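Local coordinates for protein CytC3 (PDB 3GJA) that probably halogenates an aliphatic carbon as a nonheme iron enzyme of the phytanoyl-CoA dioxygenase family, a member of the cupin clan, at residues R40-I44 against L76-H80; T148-T154 against R253-R259. One frame throughout, in Å; residues are numbered along the deposited sequence.

Contact 1: residues R40-I44 against L76-H80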
loop_
_atom_site.group_PDB
_atom_site.type_symbol
_atom_site.label_atom_id
_atom_site.label_comp_id
_atom_site.label_asym_id
_atom_site.label_seq_id
_atom_site.Cartn_x
_atom_site.Cartn_y
_atom_site.Cartn_z
ATOM N N ARG A 40 5.958 -17.667 0.080
ATOM C CA ARG A 40 5.373 -16.844 -0.986
ATOM C C ARG A 40 6.392 -15.889 -1.598
ATOM O O ARG A 40 6.512 -15.783 -2.818
ATOM C CB ARG A 40 4.194 -16.030 -0.436
ATOM C CG ARG A 40 2.958 -16.853 -0.167
ATOM C CD ARG A 40 1.945 -16.126 0.696
ATOM N NE ARG A 40 0.724 -16.919 0.800
ATOM C CZ ARG A 40 -0.321 -16.794 -0.012
ATOM N NH1 ARG A 40 -0.305 -15.891 -0.986
ATOM N NH2 ARG A 40 -1.371 -17.595 0.130
ATOM N N TRP A 41 7.122 -15.189 -0.738
ATOM C CA TRP A 41 8.128 -14.243 -1.191
ATOM C C TRP A 41 9.198 -14.950 -2.010
ATOM O O TRP A 41 9.755 -14.366 -2.942
ATOM C CB TRP A 41 8.764 -13.540 0.009
ATOM C CG TRP A 41 9.924 -12.656 -0.325
ATOM C CD1 TRP A 41 11.120 -12.606 0.331
ATOM C CD2 TRP A 41 10.006 -11.689 -1.383
ATOM N NE1 TRP A 41 11.944 -11.672 -0.251
ATOM C CE2 TRP A 41 11.289 -11.094 -1.306
ATOM C CE3 TRP A 41 9.123 -11.266 -2.388
ATOM C CZ2 TRP A 41 11.715 -10.099 -2.198
ATOM C CZ3 TRP A 41 9.546 -10.270 -3.279
ATOM C CH2 TRP A 41 10.834 -9.701 -3.174
ATOM N N ASN A 42 9.490 -16.203 -1.663
ATOM C CA ASN A 42 10.504 -16.952 -2.401
ATOM C C ASN A 42 10.045 -17.095 -3.847
ATOM O O ASN A 42 10.844 -17.026 -4.778
ATOM C CB ASN A 42 10.739 -18.341 -1.781
ATOM C CG ASN A 42 11.488 -18.281 -0.454
ATOM O OD1 ASN A 42 12.260 -17.354 -0.201
ATOM N ND2 ASN A 42 11.279 -19.287 0.390
ATOM N N ILE A 43 8.749 -17.289 -4.034
ATOM C CA ILE A 43 8.212 -17.429 -5.380
ATOM C C ILE A 43 8.118 -16.060 -6.050
ATOM O O ILE A 43 8.675 -15.850 -7.131
ATOM C CB ILE A 43 6.821 -18.116 -5.344
ATOM C CG1 ILE A 43 6.973 -19.537 -4.783
ATOM C CG2 ILE A 43 6.218 -18.164 -6.743
ATOM C CD1 ILE A 43 5.679 -20.238 -4.459
ATOM N N ILE A 44 7.434 -15.134 -5.382
ATOM C CA ILE A 44 7.229 -13.772 -5.881
ATOM C C ILE A 44 8.505 -13.095 -6.377
ATOM O O ILE A 44 8.511 -12.451 -7.430
ATOM C CB ILE A 44 6.615 -12.869 -4.777
ATOM C CG1 ILE A 44 5.248 -13.411 -4.363
ATOM C CG2 ILE A 44 6.516 -11.419 -5.266
ATOM C CD1 ILE A 44 4.647 -12.702 -3.153
ATOM N N LEU A 76 0.133 -14.487 -6.731
ATOM C CA LEU A 76 0.360 -14.395 -5.288
ATOM C C LEU A 76 0.197 -12.959 -4.763
ATOM O O LEU A 76 -0.138 -12.740 -3.597
ATOM C CB LEU A 76 1.755 -14.933 -4.960
ATOM C CG LEU A 76 1.901 -16.249 -4.180
ATOM C CD1 LEU A 76 0.661 -17.113 -4.291
ATOM C CD2 LEU A 76 3.125 -16.982 -4.697
ATOM N N LEU A 77 0.436 -11.984 -5.629
ATOM C CA LEU A 77 0.288 -10.588 -5.248
ATOM C C LEU A 77 -1.173 -10.190 -5.418
ATOM O O LEU A 77 -1.694 -9.369 -4.660
ATOM C CB LEU A 77 1.199 -9.705 -6.106
ATOM C CG LEU A 77 2.460 -9.120 -5.458
ATOM C CD1 LEU A 77 3.015 -10.051 -4.383
ATOM C CD2 LEU A 77 3.490 -8.840 -6.544
ATOM N N ALA A 78 -1.836 -10.786 -6.407
ATOM C CA ALA A 78 -3.253 -10.510 -6.641
ATOM C C ALA A 78 -4.010 -10.985 -5.403
ATOM O O ALA A 78 -4.915 -10.311 -4.909
ATOM C CB ALA A 78 -3.749 -11.257 -7.880
ATOM N N GLU A 79 -3.618 -12.148 -4.898
ATOM C CA GLU A 79 -4.251 -12.708 -3.717
ATOM C C GLU A 79 -3.916 -11.897 -2.467
ATOM O O GLU A 79 -4.772 -11.681 -1.609
ATOM C CB GLU A 79 -3.798 -14.152 -3.510
ATOM C CG GLU A 79 -4.411 -14.792 -2.283
ATOM C CD GLU A 79 -3.782 -16.119 -1.941
ATOM O OE1 GLU A 79 -2.960 -16.610 -2.739
ATOM O OE2 GLU A 79 -4.113 -16.671 -0.873
ATOM N N HIS A 80 -2.665 -11.451 -2.365
ATOM C CA HIS A 80 -2.238 -10.676 -1.204
ATOM C C HIS A 80 -3.129 -9.464 -0.954
ATOM O O HIS A 80 -3.594 -9.260 0.161
ATOM C CB HIS A 80 -0.783 -10.212 -1.364
ATOM C CG HIS A 80 -0.146 -9.781 -0.077
ATOM N ND1 HIS A 80 0.468 -10.668 0.782
ATOM C CD2 HIS A 80 -0.077 -8.569 0.524
ATOM C CE1 HIS A 80 0.883 -10.021 1.856
ATOM N NE2 HIS A 80 0.564 -8.746 1.726
HETATM O O HOH W 1 0.873 -13.385 -0.882
#

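Contact 2: residues T148-T154 against R253-R259. With ACT (acetate ion), chain E.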
loop_
_atom_site.group_PDB
_atom_site.type_symbol
_atom_site.label_atom_id
_atom_site.label_comp_id
_atom_site.label_asym_id
_atom_site.label_seq_id
_atom_site.Cartn_x
_atom_site.Cartn_y
_atom_site.Cartn_z
ATOM N N THR A 148 -2.588 2.625 3.882
ATOM C CA THR A 148 -1.471 1.831 3.390
ATOM C C THR A 148 -1.261 0.615 4.281
ATOM O O THR A 148 -1.202 0.740 5.500
ATOM C CB THR A 148 -0.169 2.680 3.383
ATOM O OG1 THR A 148 -0.383 3.870 2.615
ATOM C CG2 THR A 148 1.001 1.899 2.795
ATOM N N VAL A 149 -1.174 -0.558 3.668
ATOM C CA VAL A 149 -0.935 -1.798 4.394
ATOM C C VAL A 149 0.463 -2.248 3.971
ATOM O O VAL A 149 0.666 -2.704 2.847
ATOM C CB VAL A 149 -1.973 -2.885 4.024
ATOM C CG1 VAL A 149 -1.712 -4.158 4.825
ATOM C CG2 VAL A 149 -3.372 -2.372 4.297
ATOM N N TRP A 150 1.420 -2.099 4.880
ATOM C CA TRP A 150 2.829 -2.435 4.636
ATOM C C TRP A 150 3.159 -3.818 5.210
ATOM O O TRP A 150 3.327 -3.966 6.422
ATOM C CB TRP A 150 3.699 -1.381 5.324
ATOM C CG TRP A 150 5.074 -1.161 4.775
ATOM C CD1 TRP A 150 5.462 -0.156 3.933
ATOM C CD2 TRP A 150 6.273 -1.856 5.145
ATOM N NE1 TRP A 150 6.828 -0.168 3.770
ATOM C CE2 TRP A 150 7.353 -1.201 4.501
ATOM C CE3 TRP A 150 6.544 -2.963 5.963
ATOM C CZ2 TRP A 150 8.681 -1.614 4.651
ATOM C CZ3 TRP A 150 7.873 -3.377 6.114
ATOM C CH2 TRP A 150 8.922 -2.701 5.462
ATOM N N THR A 151 3.245 -4.822 4.343
ATOM C CA THR A 151 3.560 -6.180 4.776
ATOM C C THR A 151 5.056 -6.449 4.667
ATOM O O THR A 151 5.679 -6.147 3.648
ATOM C CB THR A 151 2.820 -7.244 3.919
ATOM O OG1 THR A 151 1.404 -7.036 4.002
ATOM C CG2 THR A 151 3.134 -8.655 4.422
ATOM N N ALA A 152 5.631 -7.019 5.717
ATOM C CA ALA A 152 7.049 -7.345 5.714
ATOM C C ALA A 152 7.221 -8.706 5.043
ATOM O O ALA A 152 6.720 -9.711 5.539
ATOM C CB ALA A 152 7.575 -7.391 7.142
ATOM N N PHE A 153 7.909 -8.737 3.905
ATOM C CA PHE A 153 8.131 -9.990 3.180
ATOM C C PHE A 153 9.400 -10.626 3.723
ATOM O O PHE A 153 9.611 -11.835 3.637
ATOM C CB PHE A 153 8.281 -9.717 1.676
ATOM C CG PHE A 153 6.966 -9.644 0.927
ATOM C CD1 PHE A 153 5.752 -9.622 1.611
ATOM C CD2 PHE A 153 6.949 -9.591 -0.460
ATOM C CE1 PHE A 153 4.542 -9.553 0.927
ATOM C CE2 PHE A 153 5.737 -9.518 -1.162
ATOM C CZ PHE A 153 4.538 -9.500 -0.468
ATOM N N THR A 154 10.236 -9.766 4.278
ATOM C CA THR A 154 11.505 -10.126 4.882
ATOM C C THR A 154 11.336 -9.559 6.293
ATOM O O THR A 154 10.386 -8.821 6.535
ATOM C CB THR A 154 12.633 -9.400 4.117
ATOM O OG1 THR A 154 13.421 -10.353 3.398
ATOM C CG2 THR A 154 13.482 -8.591 5.038
ATOM N N ARG A 253 15.979 -5.852 3.504
ATOM C CA ARG A 253 14.638 -5.794 4.035
ATOM C C ARG A 253 13.699 -5.521 2.869
ATOM O O ARG A 253 13.957 -4.638 2.047
ATOM C CB ARG A 253 14.534 -4.691 5.083
ATOM C CG ARG A 253 13.119 -4.387 5.498
ATOM C CD ARG A 253 12.556 -3.262 4.652
ATOM N NE ARG A 253 12.645 -1.978 5.335
ATOM C CZ ARG A 253 12.318 -0.814 4.781
ATOM N NH1 ARG A 253 11.888 -0.765 3.523
ATOM N NH2 ARG A 253 12.382 0.300 5.496
ATOM N N MET A 254 12.621 -6.291 2.782
ATOM C CA MET A 254 11.663 -6.099 1.706
ATOM C C MET A 254 10.253 -5.916 2.232
ATOM O O MET A 254 9.706 -6.788 2.908
ATOM C CB MET A 254 11.688 -7.284 0.739
ATOM C CG MET A 254 10.817 -7.083 -0.505
ATOM S SD MET A 254 11.326 -5.643 -1.490
ATOM C CE MET A 254 12.837 -6.268 -2.206
ATOM N N GLY A 255 9.674 -4.766 1.922
ATOM C CA GLY A 255 8.316 -4.489 2.339
ATOM C C GLY A 255 7.430 -4.396 1.108
ATOM O O GLY A 255 7.849 -3.890 0.067
ATOM N N PHE A 256 6.211 -4.911 1.211
ATOM C CA PHE A 256 5.275 -4.851 0.100
ATOM C C PHE A 256 4.087 -4.033 0.584
ATOM O O PHE A 256 3.401 -4.427 1.521
ATOM C CB PHE A 256 4.814 -6.255 -0.308
ATOM C CG PHE A 256 3.740 -6.248 -1.367
ATOM C CD1 PHE A 256 3.999 -5.719 -2.631
ATOM C CD2 PHE A 256 2.460 -6.707 -1.080
ATOM C CE1 PHE A 256 2.989 -5.639 -3.599
ATOM C CE2 PHE A 256 1.439 -6.636 -2.035
ATOM C CZ PHE A 256 1.708 -6.097 -3.302
ATOM N N ALA A 257 3.852 -2.887 -0.048
ATOM C CA ALA A 257 2.755 -2.025 0.364
ATOM C C ALA A 257 1.596 -2.025 -0.615
ATOM O O ALA A 257 1.790 -1.933 -1.830
ATOM C CB ALA A 257 3.263 -0.586 0.570
ATOM N N ALA A 258 0.391 -2.135 -0.065
ATOM C CA ALA A 258 -0.842 -2.119 -0.845
ATOM C C ALA A 258 -1.619 -0.926 -0.303
ATOM O O ALA A 258 -1.781 -0.789 0.913
ATOM C CB ALA A 258 -1.620 -3.403 -0.629
ATOM N N ARG A 259 -2.094 -0.063 -1.195
ATOM C CA ARG A 259 -2.802 1.138 -0.765
ATOM C C ARG A 259 -4.294 1.103 -1.107
ATOM O O ARG A 259 -4.690 0.780 -2.232
ATOM C CB ARG A 259 -2.086 2.354 -1.371
ATOM C CG ARG A 259 -0.596 2.059 -1.565
ATOM C CD ARG A 259 0.293 3.281 -1.774
ATOM N NE ARG A 259 0.461 4.026 -0.535
ATOM C CZ ARG A 259 1.623 4.477 -0.073
ATOM N NH1 ARG A 259 2.746 4.260 -0.742
ATOM N NH2 ARG A 259 1.652 5.158 1.061
HETATM C C ACT E . 8.927 2.862 3.264
HETATM O O ACT E . 10.198 2.413 3.307
HETATM O OXT ACT E . 8.020 2.081 3.171
HETATM C CH3 ACT E . 8.639 4.342 3.329
HETATM O O HOH W 2 0.850 -5.192 1.947
#

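Contact 1: residues R40-I44 against L76-H80
Arg-40 reaches over Leu-76 to the carboxylate of Glu-79, spanning two helices that pack on the outside of the cupin-type beta barrel. Helices 34-49 and 75-82 run in roughly opposed directions here, at 131°, with their local axes 11.2 Å apart. From CB of Arg-40 the chain leaves with CG beside the backbone N (chi1 -73°) and then stays extended as far as NE. This course takes it past the leucine: Arg-40 CG lies 4.2 Å from Leu-76 CG, and beyond CD the NE atom is held by a salt bridge to Glu-36 of its own helix. At the tip both terminal nitrogens turn to Glu-79. Arg-40 NH2 makes the main bond of the salt bridge across the contact, 3.1 Å to Glu-79 OE2, while weak bonds run from both nitrogens to OE1. The guanidinium and carboxylate planes are turned 72° apart, and NH2 meets OE2 from above the carboxylate plane, so this is not a flat two-pronged pairing. Glu-79 OE2 has a second cationic partner in Arg-83, which probably stabilises its negative charge.

Next to this salt bridge, Leu-76 divides its atoms among three neighbours. Its CD1 lies against Arg-40 NH1, its CD2 meets Ile-43 CG2 at 3.9 Å, and its CB packs on Ile-44 CG1. Ile-44 also directs CD1 and CG2 at CD1 of Leu-77, the CD1 pair being unusually tight at 3.3 Å.

A water bridges Arg-40 to helix 75-82: it accepts from Arg-40 NH1 at 2.8 Å, donates to the carbonyl O of Leu-76, and lies in the plane of the His-80 ring, at its edge, 3.2 Å from ND1.

Contact 2: residues T148-T154 against R253-R259
Trp-150 and Arg-253 meet at right angles, the edge of the indole at CZ2 pointing into one face of the guanidinium, with the two planes 86° apart. CZ2 of Trp-150 approaches NH1 of Arg-253 to 3.5 Å, and backbone carbonyls of Phe-106 and Gly-161 hold the guanidinium from outside. With CG anti to the backbone N (chi1 -155°), the indole lies over the neighbouring strand, where CA of Gly-255 sits 3.8 Å from the centroid of its six-membered ring in a CH-pi contact; a CB on Gly-255 would collide with the ring. Trp-150 NE1 donates to OXT of an acetate ion at 2.6 Å, a ligand probably taken from the crystallisation liquor. A leucine in place of Trp-150 would probably leave the acetate without its N-H donor and the face of Arg-253 and CA of Gly-255 without their aromatic cover.

Thr-148 and Arg-259, further along the same face of the sheet, lie side by side: CG2 rests over the guanidinium, and OG1 takes weak bonds from NE and NH2, although the arginine's salt bridge is to Glu-104. On the other face Phe-153 and Phe-256 also point the same way, their planes only 24° apart but slid until the rings barely overlap. Contact instead comes from CB of Phe-256, 3.5 Å from the centroid of the Phe-153 ring. Beside them, a water donates to the carbonyls of Val-149 and Phe-256 and accepts from Thr-151 OG1, which is also hydrogen-bonded to His-80 NE2.

Val-149 exchanges two backbone bonds with Ala-258, and Thr-151 two with Phe-256; Phe-153 N closes the series on Met-254 O, 2.8 Å away. The strands are thus antiparallel neighbours, consistent with the double-stranded beta-helix (jelly-roll) barrel of the cupin clan.

The centres of the two contacts lie 12 Å apart, and they come in series along the chain: the helix pair of contact 1 closes before the strand pair of contact 2 begins. Contact 2 occupies the middle of the six-stranded antiparallel sheet, whereas contact 1 belongs to helices lying over one of its faces, that of Thr-151 and Phe-256. The layers touch directly. His-80 NE2 lies 3.0 Å from Thr-151 OG1, a probable hydrogen bond, and Trp-41 packs on Phe-153 and Met-254. The early helices are thereby joined to strands that come much later in the sequence, covering the barrel sheet on the side away from Trp-150 and the acetate.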